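Local coordinates for glycine betaine, L-proline ABC transporter, glycine/betaine/L-proline-binding protein (ProX) (Borrelia burgdorferi, PDB 3TMG) that binds glycine betaine and probably serves as the substrate-binding component of an ABC transporter that imports such amines, at residues G101-S106 with I193-D198. Sequence-based numbering, arbitrary orientation.
Sequences GFVVPS and IKFLDD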
loop_
_atom_site.group_PDB
_atom_site.type_symbol
_atom_site.label_atom_id
_atom_site.label_comp_id
_atom_site.label_asym_id
_atom_site.label_seq_id
_atom_site.Cartn_x
_atom_site.Cartn_y
_atom_site.Cartn_z
ATOM N N GLY A 101 7.955 -2.884 -8.378
ATOM C CA GLY A 101 8.757 -3.031 -9.595
ATOM C C GLY A 101 7.893 -3.313 -10.823
ATOM O O GLY A 101 6.657 -3.239 -10.757
ATOM N N PHE A 102 8.577 -3.574 -11.937
ATOM C CA PHE A 102 7.979 -3.806 -13.221
ATOM C C PHE A 102 7.658 -5.306 -13.247
ATOM O O PHE A 102 8.509 -6.152 -12.927
ATOM C CB PHE A 102 9.021 -3.504 -14.310
ATOM C CG PHE A 102 9.238 -2.026 -14.625
ATOM C CD1 PHE A 102 9.304 -1.053 -13.645
ATOM C CD2 PHE A 102 9.416 -1.644 -15.952
ATOM C CE1 PHE A 102 9.556 0.283 -13.966
ATOM C CE2 PHE A 102 9.643 -0.312 -16.294
ATOM C CZ PHE A 102 9.733 0.661 -15.295
ATOM N N VAL A 103 6.438 -5.631 -13.641
ATOM C CA VAL A 103 5.950 -6.991 -13.605
ATOM C C VAL A 103 5.371 -7.400 -14.941
ATOM O O VAL A 103 4.642 -6.630 -15.603
ATOM C CB VAL A 103 4.864 -7.132 -12.501
ATOM C CG1 VAL A 103 4.115 -8.457 -12.604
ATOM C CG2 VAL A 103 5.510 -6.985 -11.117
ATOM N N VAL A 104 5.727 -8.612 -15.359
ATOM C CA VAL A 104 5.164 -9.227 -16.555
ATOM C C VAL A 104 4.706 -10.652 -16.190
ATOM O O VAL A 104 5.208 -11.217 -15.240
ATOM C CB VAL A 104 6.214 -9.302 -17.695
ATOM C CG1 VAL A 104 6.637 -7.877 -18.140
ATOM C CG2 VAL A 104 7.411 -10.159 -17.266
ATOM N N PRO A 105 3.777 -11.241 -16.977
ATOM C CA PRO A 105 3.473 -12.662 -16.878
ATOM C C PRO A 105 4.752 -13.438 -17.087
ATOM O O PRO A 105 5.615 -13.034 -17.889
ATOM C CB PRO A 105 2.524 -12.893 -18.061
ATOM C CG PRO A 105 1.846 -11.575 -18.233
ATOM C CD PRO A 105 2.958 -10.583 -18.019
ATOM N N SER A 106 4.880 -14.540 -16.374
ATOM C CA SER A 106 6.070 -15.375 -16.467
ATOM C C SER A 106 6.334 -15.918 -17.870
ATOM O O SER A 106 7.479 -16.198 -18.194
ATOM C CB SER A 106 5.979 -16.544 -15.490
ATOM O OG SER A 106 6.020 -16.013 -14.177
ATOM N N ILE A 193 3.383 -14.639 -12.397
ATOM C CA ILE A 193 3.935 -13.369 -12.806
ATOM C C ILE A 193 5.323 -13.184 -12.156
ATOM O O ILE A 193 5.632 -13.856 -11.181
ATOM C CB ILE A 193 3.012 -12.202 -12.374
ATOM C CG1 ILE A 193 2.587 -12.320 -10.885
ATOM C CG2 ILE A 193 1.791 -12.145 -13.294
ATOM C CD1 ILE A 193 1.908 -11.059 -10.328
ATOM N N LYS A 194 6.117 -12.236 -12.652
ATOM C CA LYS A 194 7.488 -12.073 -12.159
ATOM C C LYS A 194 7.863 -10.599 -12.200
ATOM O O LYS A 194 7.399 -9.855 -13.073
ATOM C CB LYS A 194 8.494 -12.911 -12.978
ATOM C CG LYS A 194 8.528 -12.550 -14.480
ATOM C CD LYS A 194 9.456 -13.481 -15.266
ATOM C CE LYS A 194 9.486 -13.156 -16.740
ATOM N NZ LYS A 194 10.288 -14.188 -17.466
ATOM N N PHE A 195 8.715 -10.190 -11.267
ATOM C CA PHE A 195 9.390 -8.901 -11.371
ATOM C C PHE A 195 10.519 -8.989 -12.356
ATOM O O PHE A 195 11.179 -10.020 -12.452
ATOM C CB PHE A 195 9.998 -8.484 -10.027
ATOM C CG PHE A 195 9.010 -8.031 -8.998
ATOM C CD1 PHE A 195 8.328 -6.835 -9.157
ATOM C CD2 PHE A 195 8.817 -8.763 -7.803
ATOM C CE1 PHE A 195 7.461 -6.362 -8.152
ATOM C CE2 PHE A 195 7.934 -8.302 -6.808
ATOM C CZ PHE A 195 7.256 -7.113 -6.984
ATOM N N LEU A 196 10.716 -7.921 -13.106
ATOM C CA LEU A 196 11.898 -7.782 -13.934
ATOM C C LEU A 196 13.038 -7.246 -13.080
ATOM O O LEU A 196 12.824 -6.447 -12.152
ATOM C CB LEU A 196 11.603 -6.835 -15.113
ATOM C CG LEU A 196 10.511 -7.230 -16.114
ATOM C CD1 LEU A 196 10.404 -6.153 -17.198
ATOM C CD2 LEU A 196 10.802 -8.578 -16.785
ATOM N N ASP A 197 14.257 -7.656 -13.409
ATOM C CA ASP A 197 15.448 -7.139 -12.740
ATOM C C ASP A 197 15.582 -5.618 -12.933
ATOM O O ASP A 197 15.265 -5.096 -13.980
ATOM C CB ASP A 197 16.721 -7.855 -13.277
ATOM C CG ASP A 197 16.801 -9.328 -12.840
ATOM O OD1 ASP A 197 16.063 -9.753 -11.904
ATOM O OD2 ASP A 197 17.610 -10.068 -13.429
ATOM N N ASP A 198 16.101 -4.937 -11.925
ATOM C CA ASP A 198 16.184 -3.478 -11.895
ATOM C C ASP A 198 17.637 -3.172 -11.495
ATOM O O ASP A 198 17.937 -2.953 -10.302
ATOM C CB ASP A 198 15.129 -2.983 -10.877
ATOM C CG ASP A 198 15.241 -1.488 -10.520
ATOM O OD1 ASP A 198 15.811 -0.673 -11.324
ATOM O OD2 ASP A 198 14.697 -1.159 -9.415
HETATM O O HOH W 1 11.433 -4.231 -11.206
HETATM O O HOH W 2 9.860 -16.632 -16.567
#
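V103 reaches with its CG2 methyl to the ring of F195, 3.4 Å from CD1, while its other methyl, CG1, lies 3.9 Å from I193 CB. With CG1 anti to the backbone N (chi1 168°), that methyl is set toward I193, and the second branch, CG2, is left for F195, two residues further on. The F195 ring also passes beside G101, whose N is 3.5 Å from F195 CE1; glycine suits this place because a side chain there would point at the ring and crowd it.

V103 and F195 form a non-hydrogen-bonded antiparallel pair, and V104 and K194 the hydrogen-bonded pair next to it. V104 N donates to K194 O, and K194 N returns a bond of 2.9 Å to V104 O. Beyond them L196 N bonds to F102 O at 166°, and a water accepts from F102 N and donates to L196 O, joining the two backbones. P105, the last residue of its strand, sits opposite I193 in a non-hydrogen-bonded pair, where proline's missing N-H costs no bond between the two strands.

V104 CG2 packs against L196 CD2 at 3.8 Å and against K194 CE at 3.7 Å. Lysine serves well here: its methylenes, extended beyond CG, give V104 an apolar surface and carry the ammonium past the strand end. There NZ bonds to the carbonyls of V108 and I110, and a second water links it to S106 O. S106 OG bonds to D192, just before I193.

The pairing places the short strand 193-195 against the end of strand 88-105 in the antiparallel sheet of this periplasmic-binding-protein fold, near the betaine site but outside its pocket. V103 and I193 also pack on strand 179-183 and on F188 of helix 187-190, whereas F102 turns to helix 135-146.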